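Side-chain contacts in endoribonuclease MazF3 (Mycobacterium tuberculosis, PDB 5UCT), which acts as the toxin of a type II toxin-antitoxin system, an endoribonuclease that cuts mRNA and 23S rRNA within the sequence 5'-UUCCU-3': residues A7-A12 with Q66-C71; T44-D49 with A89-N94; V15-R20 with C71-Q76. All blocks are in the same frame, centred on the assembly; numbering follows the deposited sequence.

How the interactions relate
In chain order the segments are 7-12, 15-20, 44-49, 66-71, 71-76 and 89-94, so the three contacts interleave and bring distant pieces of one SH3-like toxin domain together. Interactions 1 and 3 are neighbours, their centres about 8 Å apart on one side of the chain's centre; they share Cys71, and strand 3-8 pairs with both strands 12-17 and 73-79. Interaction 2 lies across the chain's centre, about 20 Å from interaction 1 and 17 Å from interaction 3 between centres, where helix 85-96 meets the sheet. Leu18 CD2 and Ile92 CD1 pack at 4.1 Å between interactions 3 and 2. All three touch the second subunit, so these packed parts lie at or near the dimer interface.

Interaction 1: A7-A12 with Q66-C71; sequences AQLDKA and QTIPVC
Leu9, which packs on Ile68, has its backbone N bonded to Lys11 O at 3.2 Å, with a weak second bond to Ala7 O. These bonds lie within the turn from strand 3-8 into strand 12-17, and from that turn the leucine side chain reaches over to strand 66-69. There its CD1 meets Ile68 CG2 at 3.7 Å, the two side chains crossing at about a right angle. The same methyl lies 4.3 Å from Gln66 CB, so the glutamine contributes its aliphatic root; its amide works elsewhere, NE2 bonding to Thr67 O of the second subunit. Here the first hairpin of the SH3-like barrel of the MazF family leans on a strand that pairs not with it but with strand 29-36. Ile68 serves both ends of the contact by its two branches. With chi1 at 69°, CG1 sits between the backbone N and the carbonyl carbon, and the extended chi2 carries CD1 to within 3.6 Å of Ala7 CB while CG2 faces Leu9. Around this apolar patch, Ala7 and Leu9 both rest on Val15 of strand 12-17, and Ile68 also packs on Val30.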
ATOM      1  N   ALA A   7      -2.412   6.318  14.714  1.00 83.75           N
ATOM      2  CA  ALA A   7      -2.969   7.069  13.599  1.00 81.79           C
ATOM      3  C   ALA A   7      -4.487   7.064  13.675  1.00 83.60           C
ATOM      4  O   ALA A   7      -5.097   6.147  14.233  1.00 84.87           O
ATOM      5  CB  ALA A   7      -2.513   6.500  12.250  1.00 78.80           C
ATOM      6  N   GLN A   8      -5.091   8.102  13.097  1.00 85.10           N
ATOM      7  CA  GLN A   8      -6.544   8.241  13.043  1.00 88.58           C
ATOM      8  C   GLN A   8      -7.028   7.685  11.708  1.00 88.05           C
ATOM      9  O   GLN A   8      -7.039   8.389  10.695  1.00 85.86           O
ATOM     10  CB  GLN A   8      -6.958   9.696  13.225  1.00 90.74           C
ATOM     11  CG  GLN A   8      -8.462   9.898  13.329  1.00 94.41           C
ATOM     12  CD  GLN A   8      -9.040   9.280  14.585  1.00100.56           C
ATOM     13  OE1 GLN A   8      -8.404   9.280  15.637  1.00103.01           O
ATOM     14  NE2 GLN A   8     -10.251   8.744  14.480  1.00103.21           N
ATOM     15  N   LEU A   9      -7.418   6.411  11.707  1.00 90.86           N
ATOM     16  CA  LEU A   9      -8.047   5.806  10.540  1.00 91.39           C
ATOM     17  C   LEU A   9      -9.554   5.998  10.636  1.00 95.11           C
ATOM     18  O   LEU A   9     -10.025   7.122  10.839  1.00100.04           O
ATOM     19  CB  LEU A   9      -7.689   4.322  10.437  1.00 92.11           C
ATOM     20  CG  LEU A   9      -6.349   3.961   9.786  1.00 90.06           C
ATOM     21  CD1 LEU A   9      -6.265   4.559   8.393  1.00 88.19           C
ATOM     22  CD2 LEU A   9      -5.161   4.402  10.632  1.00 89.89           C
ATOM     23  N   ASP A  10     -10.325   4.917  10.491  1.00 95.31           N
ATOM     24  CA  ASP A  10     -11.727   4.983  10.887  1.00 98.80           C
ATOM     25  C   ASP A  10     -11.847   5.200  12.388  1.00 99.92           C
ATOM     26  O   ASP A  10     -12.800   5.835  12.856  1.00102.74           O
ATOM     27  CB  ASP A  10     -12.467   3.716  10.459  1.00102.42           C
ATOM     28  CG  ASP A  10     -11.782   2.449  10.935  1.00105.61           C
ATOM     29  OD1 ASP A  10     -10.668   2.546  11.489  1.00105.52           O
ATOM     30  OD2 ASP A  10     -12.359   1.357  10.751  1.00108.67           O
ATOM     31  N   LYS A  11     -10.891   4.678  13.153  1.00 97.27           N
ATOM     32  CA  LYS A  11     -10.716   5.016  14.555  1.00 98.24           C
ATOM     33  C   LYS A  11      -9.234   4.908  14.880  1.00 95.52           C
ATOM     34  O   LYS A  11      -8.425   4.485  14.049  1.00 92.97           O
ATOM     35  CB  LYS A  11     -11.568   4.124  15.465  1.00102.06           C
ATOM     36  CG  LYS A  11     -11.620   2.662  15.058  1.00101.28           C
ATOM     37  CD  LYS A  11     -12.686   1.925  15.855  1.00105.64           C
ATOM     38  CE  LYS A  11     -12.797   0.470  15.437  1.00105.27           C
ATOM     39  NZ  LYS A  11     -13.893  -0.236  16.158  1.00110.59           N
ATOM     40  N   ALA A  12      -8.879   5.309  16.099  1.00 95.93           N
ATOM     41  CA  ALA A  12      -7.479   5.336  16.508  1.00 93.64           C
ATOM     42  C   ALA A  12      -6.923   3.919  16.579  1.00 93.60           C
ATOM     43  O   ALA A  12      -7.467   3.067  17.290  1.00 98.50           O
ATOM     44  CB  ALA A  12      -7.336   6.037  17.855  1.00 96.44           C
ATOM     45  N   GLN A  66      -2.859   1.871   3.890  1.00 55.95           N
ATOM     46  CA  GLN A  66      -3.551   3.110   3.568  1.00 57.30           C
ATOM     47  C   GLN A  66      -2.549   4.253   3.537  1.00 57.13           C
ATOM     48  O   GLN A  66      -1.549   4.243   4.260  1.00 60.14           O
ATOM     49  CB  GLN A  66      -4.657   3.421   4.589  1.00 64.21           C
ATOM     50  CG  GLN A  66      -5.718   2.331   4.733  1.00 72.78           C
ATOM     51  CD  GLN A  66      -6.822   2.444   3.702  1.00 77.01           C
ATOM     52  OE1 GLN A  66      -6.820   3.350   2.874  1.00 76.18           O
ATOM     53  NE2 GLN A  66      -7.781   1.527   3.758  1.00 81.08           N
ATOM     54  N   THR A  67      -2.828   5.241   2.688  1.00 50.04           N
ATOM     55  CA  THR A  67      -2.085   6.498   2.659  1.00 52.06           C
ATOM     56  C   THR A  67      -2.951   7.562   3.324  1.00 53.58           C
ATOM     57  O   THR A  67      -3.998   7.941   2.788  1.00 54.03           O
ATOM     58  CB  THR A  67      -1.724   6.901   1.230  1.00 50.70           C
ATOM     59  OG1 THR A  67      -0.871   5.906   0.651  1.00 52.21           O
ATOM     60  CG2 THR A  67      -1.003   8.234   1.224  1.00 51.04           C
ATOM     61  N   ILE A  68      -2.518   8.035   4.490  1.00 55.85           N
ATOM     62  CA  ILE A  68      -3.295   8.979   5.289  1.00 56.45           C
ATOM     63  C   ILE A  68      -2.565  10.317   5.335  1.00 57.82           C
ATOM     64  O   ILE A  68      -1.348  10.363   5.104  1.00 61.66           O
ATOM     65  CB  ILE A  68      -3.542   8.438   6.709  1.00 49.84           C
ATOM     66  CG1 ILE A  68      -2.231   8.399   7.506  1.00 52.75           C
ATOM     67  CG2 ILE A  68      -4.163   7.057   6.652  1.00 49.79           C
ATOM     68  CD1 ILE A  68      -2.410   7.999   8.953  1.00 56.52           C
ATOM     69  N   PRO A  69      -3.253  11.424   5.611  1.00 54.69           N
ATOM     70  CA  PRO A  69      -2.542  12.688   5.823  1.00 53.26           C
ATOM     71  C   PRO A  69      -1.680  12.610   7.073  1.00 56.09           C
ATOM     72  O   PRO A  69      -2.010  11.919   8.038  1.00 57.50           O
ATOM     73  CB  PRO A  69      -3.671  13.712   5.986  1.00 51.79           C
ATOM     74  CG  PRO A  69      -4.876  13.064   5.392  1.00 50.33           C
ATOM     75  CD  PRO A  69      -4.715  11.602   5.652  1.00 53.67           C
ATOM     76  N   VAL A  70      -0.556  13.331   7.044  1.00 57.78           N
ATOM     77  CA  VAL A  70       0.306  13.402   8.220  1.00 62.51           C
ATOM     78  C   VAL A  70      -0.421  14.059   9.391  1.00 68.03           C
ATOM     79  O   VAL A  70      -0.076  13.816  10.554  1.00 70.43           O
ATOM     80  CB  VAL A  70       1.624  14.133   7.868  1.00 62.64           C
ATOM     81  CG1 VAL A  70       2.489  14.353   9.101  1.00 67.63           C
ATOM     82  CG2 VAL A  70       2.406  13.338   6.836  1.00 60.02           C
ATOM     83  N   CYS A  71      -1.445  14.873   9.110  1.00 71.84           N
ATOM     84  CA  CYS A  71      -2.244  15.459  10.184  1.00 75.89           C
ATOM     85  C   CYS A  71      -2.925  14.389  11.028  1.00 76.59           C
ATOM     86  O   CYS A  71      -3.172  14.605  12.220  1.00 78.90           O
ATOM     87  CB  CYS A  71      -3.289  16.414   9.608  1.00 77.04           C
ATOM     88  SG  CYS A  71      -2.641  18.006   9.042  1.00 83.65           S
TER

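Interaction 2: T44-D49 with A89-N94; sequences TEVPVD and AEAIGN
Thr44 and Ala91 bring the two backbones together: Thr44, in the loop just before strand 45-48, has its CA only 4.4 Å from CA of Ala91, a helix residue whose side chain is a single methyl. From there strand 45-48 draws away from residues 89-94. The arrangement joins the SH3-like barrel of the MazF toxin to its C-terminal helix, residues 85-96, which sits against the start of the strand. Within the helix, ordinary i to i-4 bonds such as Gly93 N to Ala89 O, 3.0 Å, keep the backbone regular beneath the contact.

Ala91 CB points straight at the strand. Val46 answers it: with CG1 anti to the backbone N (chi1 -179°), the other branch is directed to the helix, and Val46 CG2 touches Ala91 CB at 3.6 Å. The alanine methyl also faces Thr44 O, at 4.0 Å. Thr44 in turn lays its CB and CG2 against the helix backbone, each 4.2 Å from Ala91 O, a packing contact without a hydrogen bond. Its hydroxyl is used elsewhere, OG1 bonding to Asp63 OD2. Val46 is held in the sheet by backbone bonds to Val60, and its side chain packs on that residue too. The far face of the helix belongs to the dimer: Ala89 and Ile92 pack on Asp99 and Leu98 of the second subunit. Thr44 itself is also covered by Arg20 of the second subunit. One turn further along the helix, the methyl CG2 of Thr44 just grazes the carbonyl carbon C of Asn94, at 4.5 Å.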
ATOM      1  N   THR A  44       0.007 -12.565   4.631  1.00 70.40           N
ATOM      2  CA  THR A  44       0.285 -11.138   4.533  1.00 66.34           C
ATOM      3  C   THR A  44       0.314 -10.446   5.889  1.00 65.91           C
ATOM      4  O   THR A  44       0.235  -9.214   5.943  1.00 63.40           O
ATOM      5  CB  THR A  44      -0.748 -10.457   3.631  1.00 64.18           C
ATOM      6  OG1 THR A  44      -2.023 -10.440   4.289  1.00 65.05           O
ATOM      7  CG2 THR A  44      -0.882 -11.217   2.321  1.00 66.04           C
ATOM      8  N   GLU A  45       0.422 -11.201   6.976  1.00 72.66           N
ATOM      9  CA  GLU A  45       0.481 -10.644   8.316  1.00 75.22           C
ATOM     10  C   GLU A  45       1.893 -10.777   8.871  1.00 76.89           C
ATOM     11  O   GLU A  45       2.620 -11.722   8.546  1.00 79.10           O
ATOM     12  CB  GLU A  45      -0.518 -11.344   9.242  1.00 78.88           C
ATOM     13  CG  GLU A  45      -1.968 -11.248   8.783  1.00 80.18           C
ATOM     14  CD  GLU A  45      -2.904 -12.088   9.631  1.00 86.70           C
ATOM     15  OE1 GLU A  45      -2.419 -13.000  10.331  1.00 90.79           O
ATOM     16  OE2 GLU A  45      -4.125 -11.832   9.598  1.00 87.39           O
ATOM     17  N   VAL A  46       2.282  -9.814   9.709  1.00 77.47           N
ATOM     18  CA  VAL A  46       3.573  -9.822  10.377  1.00 81.12           C
ATOM     19  C   VAL A  46       3.324  -9.698  11.875  1.00 86.49           C
ATOM     20  O   VAL A  46       2.720  -8.715  12.318  1.00 87.03           O
ATOM     21  CB  VAL A  46       4.501  -8.696   9.892  1.00 77.75           C
ATOM     22  CG1 VAL A  46       5.841  -8.768  10.609  1.00 80.37           C
ATOM     23  CG2 VAL A  46       4.702  -8.782   8.387  1.00 72.49           C
ATOM     24  N   PRO A  47       3.753 -10.655  12.692  1.00 91.17           N
ATOM     25  CA  PRO A  47       3.433 -10.600  14.124  1.00 96.07           C
ATOM     26  C   PRO A  47       4.198  -9.499  14.843  1.00 99.40           C
ATOM     27  O   PRO A  47       5.386  -9.273  14.595  1.00 97.63           O
ATOM     28  CB  PRO A  47       3.844 -11.986  14.637  1.00 99.38           C
ATOM     29  CG  PRO A  47       3.949 -12.846  13.411  1.00 97.59           C
ATOM     30  CD  PRO A  47       4.388 -11.928  12.318  1.00 93.12           C
ATOM     31  N   VAL A  48       3.492  -8.809  15.739  1.00104.75           N
ATOM     32  CA  VAL A  48       4.080  -7.840  16.657  1.00110.20           C
ATOM     33  C   VAL A  48       3.440  -8.054  18.023  1.00119.71           C
ATOM     34  O   VAL A  48       2.296  -8.502  18.127  1.00120.22           O
ATOM     35  CB  VAL A  48       3.885  -6.383  16.176  1.00107.15           C
ATOM     36  CG1 VAL A  48       4.725  -6.110  14.935  1.00103.50           C
ATOM     37  CG2 VAL A  48       2.415  -6.106  15.900  1.00105.03           C
ATOM     38  N   ASP A  49       4.182  -7.745  19.079  1.00129.35           N
ATOM     39  CA  ASP A  49       3.720  -8.059  20.429  1.00134.85           C
ATOM     40  C   ASP A  49       4.062  -6.894  21.352  1.00136.15           C
ATOM     41  O   ASP A  49       4.307  -5.767  20.907  1.00135.60           O
ATOM     42  CB  ASP A  49       4.319  -9.394  20.897  1.00139.39           C
ATOM     43  CG  ASP A  49       3.426 -10.122  21.883  1.00145.51           C
ATOM     44  OD1 ASP A  49       2.798  -9.450  22.729  1.00148.85           O
ATOM     45  OD2 ASP A  49       3.350 -11.366  21.809  1.00147.67           O
ATOM     46  N   ALA A  89       9.015  -7.288   3.983  1.00 81.64           N
ATOM     47  CA  ALA A  89       9.130  -7.387   2.534  1.00 79.93           C
ATOM     48  C   ALA A  89       8.451  -8.648   2.019  1.00 81.81           C
ATOM     49  O   ALA A  89       7.810  -8.629   0.963  1.00 83.08           O
ATOM     50  CB  ALA A  89      10.598  -7.362   2.116  1.00 80.04           C
ATOM     51  N   GLU A  90       8.571  -9.753   2.756  1.00 83.40           N
ATOM     52  CA  GLU A  90       7.901 -10.983   2.345  1.00 87.15           C
ATOM     53  C   GLU A  90       6.386 -10.823   2.366  1.00 84.21           C
ATOM     54  O   GLU A  90       5.689 -11.315   1.468  1.00 85.46           O
ATOM     55  CB  GLU A  90       8.326 -12.141   3.250  1.00 92.07           C
ATOM     56  CG  GLU A  90       7.709 -13.481   2.886  1.00 99.24           C
ATOM     57  CD  GLU A  90       8.320 -14.092   1.638  1.00104.61           C
ATOM     58  OE1 GLU A  90       9.198 -13.454   1.022  1.00104.55           O
ATOM     59  OE2 GLU A  90       7.922 -15.217   1.280  1.00108.99           O
ATOM     60  N   ALA A  91       5.857 -10.138   3.382  1.00 81.29           N
ATOM     61  CA  ALA A  91       4.412  -9.965   3.489  1.00 81.77           C
ATOM     62  C   ALA A  91       3.870  -9.108   2.352  1.00 77.92           C
ATOM     63  O   ALA A  91       2.837  -9.436   1.754  1.00 75.96           O
ATOM     64  CB  ALA A  91       4.057  -9.348   4.840  1.00 74.92           C
ATOM     65  N   ILE A  92       4.555  -8.007   2.035  1.00 73.92           N
ATOM     66  CA  ILE A  92       4.080  -7.108   0.989  1.00 71.91           C
ATOM     67  C   ILE A  92       4.192  -7.768  -0.379  1.00 74.29           C
ATOM     68  O   ILE A  92       3.295  -7.637  -1.222  1.00 73.46           O
ATOM     69  CB  ILE A  92       4.847  -5.773   1.046  1.00 69.72           C
ATOM     70  CG1 ILE A  92       4.477  -4.999   2.314  1.00 65.80           C
ATOM     71  CG2 ILE A  92       4.564  -4.934  -0.192  1.00 70.83           C
ATOM     72  CD1 ILE A  92       5.215  -3.685   2.471  1.00 71.38           C
ATOM     73  N   GLY A  93       5.285  -8.495  -0.620  1.00 76.11           N
ATOM     74  CA  GLY A  93       5.456  -9.151  -1.906  1.00 77.09           C
ATOM     75  C   GLY A  93       4.362 -10.155  -2.211  1.00 87.78           C
ATOM     76  O   GLY A  93       3.868 -10.225  -3.339  1.00 81.45           O
ATOM     77  N   ASN A  94       3.969 -10.952  -1.212  1.00 89.44           N
ATOM     78  CA  ASN A  94       2.871 -11.889  -1.422  1.00 93.45           C
ATOM     79  C   ASN A  94       1.532 -11.169  -1.471  1.00 90.32           C
ATOM     80  O   ASN A  94       0.629 -11.593  -2.200  1.00 90.94           O
ATOM     81  CB  ASN A  94       2.849 -12.955  -0.329  1.00 95.26           C
ATOM     82  CG  ASN A  94       4.168 -13.676  -0.191  1.00101.53           C
ATOM     83  OD1 ASN A  94       4.798 -14.025  -1.185  1.00105.10           O
ATOM     84  ND2 ASN A  94       4.600 -13.900   1.047  1.00103.19           N
TER

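Interaction 3: V15-R20 with C71-Q76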
ATOM      1  N   VAL A  15      -0.219   1.810  13.819  1.00 80.16           N
ATOM      2  CA  VAL A  15       0.097   1.627  12.406  1.00 75.21           C
ATOM      3  C   VAL A  15       1.600   1.471  12.222  1.00 76.00           C
ATOM      4  O   VAL A  15       2.403   1.952  13.028  1.00 79.76           O
ATOM      5  CB  VAL A  15      -0.424   2.798  11.543  1.00 71.90           C
ATOM      6  CG1 VAL A  15      -1.942   2.869  11.590  1.00 71.06           C
ATOM      7  CG2 VAL A  15       0.197   4.112  11.992  1.00 72.80           C
ATOM      8  N   LEU A  16       1.974   0.788  11.142  1.00 73.37           N
ATOM      9  CA  LEU A  16       3.363   0.652  10.722  1.00 72.80           C
ATOM     10  C   LEU A  16       3.618   1.623   9.579  1.00 69.67           C
ATOM     11  O   LEU A  16       2.943   1.559   8.548  1.00 67.35           O
ATOM     12  CB  LEU A  16       3.666  -0.779  10.274  1.00 72.25           C
ATOM     13  CG  LEU A  16       5.105  -1.096   9.849  1.00 73.17           C
ATOM     14  CD1 LEU A  16       6.067  -1.022  11.028  1.00 77.50           C
ATOM     15  CD2 LEU A  16       5.183  -2.460   9.180  1.00 72.59           C
ATOM     16  N   ILE A  17       4.588   2.515   9.758  1.00 69.50           N
ATOM     17  CA  ILE A  17       4.914   3.490   8.721  1.00 66.62           C
ATOM     18  C   ILE A  17       5.562   2.754   7.551  1.00 64.46           C
ATOM     19  O   ILE A  17       6.725   2.347   7.628  1.00 67.10           O
ATOM     20  CB  ILE A  17       5.829   4.597   9.252  1.00 69.22           C
ATOM     21  CG1 ILE A  17       5.192   5.288  10.461  1.00 69.94           C
ATOM     22  CG2 ILE A  17       6.139   5.588   8.150  1.00 68.57           C
ATOM     23  CD1 ILE A  17       3.860   5.960  10.175  1.00 67.43           C
ATOM     24  N   LEU A  18       4.812   2.581   6.461  1.00 61.11           N
ATOM     25  CA  LEU A  18       5.360   1.914   5.287  1.00 59.00           C
ATOM     26  C   LEU A  18       6.231   2.852   4.465  1.00 61.76           C
ATOM     27  O   LEU A  18       7.258   2.428   3.922  1.00 65.50           O
ATOM     28  CB  LEU A  18       4.234   1.344   4.428  1.00 53.73           C
ATOM     29  CG  LEU A  18       3.530   0.115   4.992  1.00 60.68           C
ATOM     30  CD1 LEU A  18       2.597  -0.475   3.954  1.00 58.03           C
ATOM     31  CD2 LEU A  18       4.553  -0.916   5.450  1.00 55.81           C
ATOM     32  N   THR A  19       5.834   4.120   4.357  1.00 62.38           N
ATOM     33  CA  THR A  19       6.637   5.100   3.639  1.00 64.92           C
ATOM     34  C   THR A  19       8.046   5.154   4.215  1.00 73.06           C
ATOM     35  O   THR A  19       8.239   5.115   5.434  1.00 75.05           O
ATOM     36  CB  THR A  19       5.987   6.484   3.720  1.00 60.68           C
ATOM     37  OG1 THR A  19       4.636   6.409   3.248  1.00 56.01           O
ATOM     38  CG2 THR A  19       6.759   7.490   2.875  1.00 61.34           C
ATOM     39  N   ARG A  20       9.033   5.222   3.324  1.00 77.69           N
ATOM     40  CA  ARG A  20      10.425   5.306   3.742  1.00 85.54           C
ATOM     41  C   ARG A  20      10.646   6.542   4.603  1.00 93.52           C
ATOM     42  O   ARG A  20      10.167   7.632   4.281  1.00 94.87           O
ATOM     43  CB  ARG A  20      11.332   5.338   2.511  1.00 88.15           C
ATOM     44  CG  ARG A  20      10.976   6.420   1.496  1.00 84.82           C
ATOM     45  CD  ARG A  20      11.639   6.199   0.144  1.00 83.41           C
ATOM     46  NE  ARG A  20      11.394   7.320  -0.764  1.00 84.44           N
ATOM     47  CZ  ARG A  20      10.273   7.493  -1.458  1.00 84.14           C
ATOM     48  NH1 ARG A  20       9.284   6.617  -1.354  1.00 80.77           N
ATOM     49  NH2 ARG A  20      10.141   8.544  -2.252  1.00 90.37           N
ATOM     50  N   CYS A  71      -1.445  14.873   9.110  1.00 71.84           N
ATOM     51  CA  CYS A  71      -2.244  15.459  10.184  1.00 75.89           C
ATOM     52  C   CYS A  71      -2.925  14.389  11.028  1.00 76.59           C
ATOM     53  O   CYS A  71      -3.172  14.605  12.220  1.00 78.90           O
ATOM     54  CB  CYS A  71      -3.289  16.414   9.608  1.00 77.04           C
ATOM     55  SG  CYS A  71      -2.641  18.006   9.042  1.00 83.65           S
ATOM     56  N   ASP A  72      -3.237  13.238  10.437  1.00 68.98           N
ATOM     57  CA  ASP A  72      -3.842  12.130  11.164  1.00 68.83           C
ATOM     58  C   ASP A  72      -2.814  11.230  11.836  1.00 69.07           C
ATOM     59  O   ASP A  72      -3.197  10.232  12.455  1.00 70.44           O
ATOM     60  CB  ASP A  72      -4.721  11.296  10.224  1.00 69.12           C
ATOM     61  CG  ASP A  72      -5.828  12.110   9.583  1.00 71.18           C
ATOM     62  OD1 ASP A  72      -6.246  13.126  10.179  1.00 74.31           O
ATOM     63  OD2 ASP A  72      -6.285  11.732   8.485  1.00 69.89           O
ATOM     64  N   LEU A  73      -1.526  11.549  11.728  1.00 80.22           N
ATOM     65  CA  LEU A  73      -0.479  10.768  12.372  1.00 80.65           C
ATOM     66  C   LEU A  73      -0.232  11.311  13.774  1.00 80.08           C
ATOM     67  O   LEU A  73      -0.037  12.517  13.952  1.00 81.22           O
ATOM     68  CB  LEU A  73       0.808  10.804  11.548  1.00 77.10           C
ATOM     69  CG  LEU A  73       1.766   9.633  11.780  1.00 77.60           C
ATOM     70  CD1 LEU A  73       1.122   8.333  11.325  1.00 76.72           C
ATOM     71  CD2 LEU A  73       3.096   9.852  11.074  1.00 77.66           C
ATOM     72  N   GLY A  74      -0.240  10.418  14.762  1.00106.31           N
ATOM     73  CA  GLY A  74      -0.147  10.838  16.146  1.00107.07           C
ATOM     74  C   GLY A  74       1.125  10.424  16.859  1.00110.88           C
ATOM     75  O   GLY A  74       2.219  10.483  16.286  1.00112.97           O
ATOM     76  N   ARG A  75       0.982   9.992  18.112  1.00115.73           N
ATOM     77  CA  ARG A  75       2.135   9.726  18.962  1.00119.10           C
ATOM     78  C   ARG A  75       2.974   8.576  18.420  1.00115.53           C
ATOM     79  O   ARG A  75       2.449   7.601  17.875  1.00113.82           O
ATOM     80  CB  ARG A  75       1.682   9.400  20.387  1.00123.98           C
ATOM     81  CG  ARG A  75       1.216  10.591  21.211  1.00130.05           C
ATOM     82  CD  ARG A  75      -0.229  10.959  20.916  1.00133.11           C
ATOM     83  NE  ARG A  75      -0.330  12.195  20.149  1.00134.10           N
ATOM     84  CZ  ARG A  75      -0.358  13.407  20.693  1.00137.50           C
ATOM     85  NH1 ARG A  75      -0.291  13.546  22.010  1.00141.39           N
ATOM     86  NH2 ARG A  75      -0.452  14.481  19.922  1.00137.02           N
ATOM     87  N   GLN A  76       4.291   8.701  18.577  1.00113.50           N
ATOM     88  CA  GLN A  76       5.222   7.620  18.278  1.00112.90           C
ATOM     89  C   GLN A  76       5.253   6.654  19.455  1.00115.99           C
ATOM     90  O   GLN A  76       5.613   7.042  20.572  1.00120.03           O
ATOM     91  CB  GLN A  76       6.611   8.193  17.995  1.00113.14           C
ATOM     92  CG  GLN A  76       7.785   7.280  18.346  1.00113.20           C
ATOM     93  CD  GLN A  76       7.980   6.150  17.355  1.00110.72           C
ATOM     94  OE1 GLN A  76       7.139   5.261  17.235  1.00110.78           O
ATOM     95  NE2 GLN A  76       9.100   6.177  16.641  1.00109.79           N
TER
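Leu73 turns its CG anti to the backbone N (chi1 -157°), and Ile17 swings CG1 to the side of its own N, anti to the carbonyl carbon (chi1 -56°); the two side chains then reach toward each other and meet tip to tip. Ile17 CD1 lies 3.8 Å from Leu73 CD1 and 4.1 Å from Leu73 CD2, so a single isoleucine methyl sits against both branches of the leucine. Val15 touches the same leucine more loosely, its CG2 4.4 Å from Leu73 CD1.

The strands that carry these residues are not bonded to each other. Strand 3-8 pairs antiparallel with both strand 12-17 and strand 73-79, and across this curled sheet the two short stretches run at a steep angle to each other. The CA atoms of Val15 and Leu73 are 9.2 Å apart, with strand 3-8 between their strands in the sheet. The side chains therefore reach across an intervening strand. Val15 and Ile17, two residues apart, face the same way into the core of the SH3-like barrel, where both also pack on Val32 of strand 29-36, and Ile17 on Val30 as well. Leu16, between them, goes to the other face and packs on Leu88 of helix 85-96. Beyond the strand, Arg20 NH1 bonds to Ala95 O of the second subunit, so the segment that contributes to the core continues directly into the dimer interface.

No hydrogen bond or charge links 15-20 with 71-76. The contact is made wholly of methyl groups, two of its three residues being buried, and its hold is therefore hydrophobic, with the directional bonding left to the backbones of the sheet.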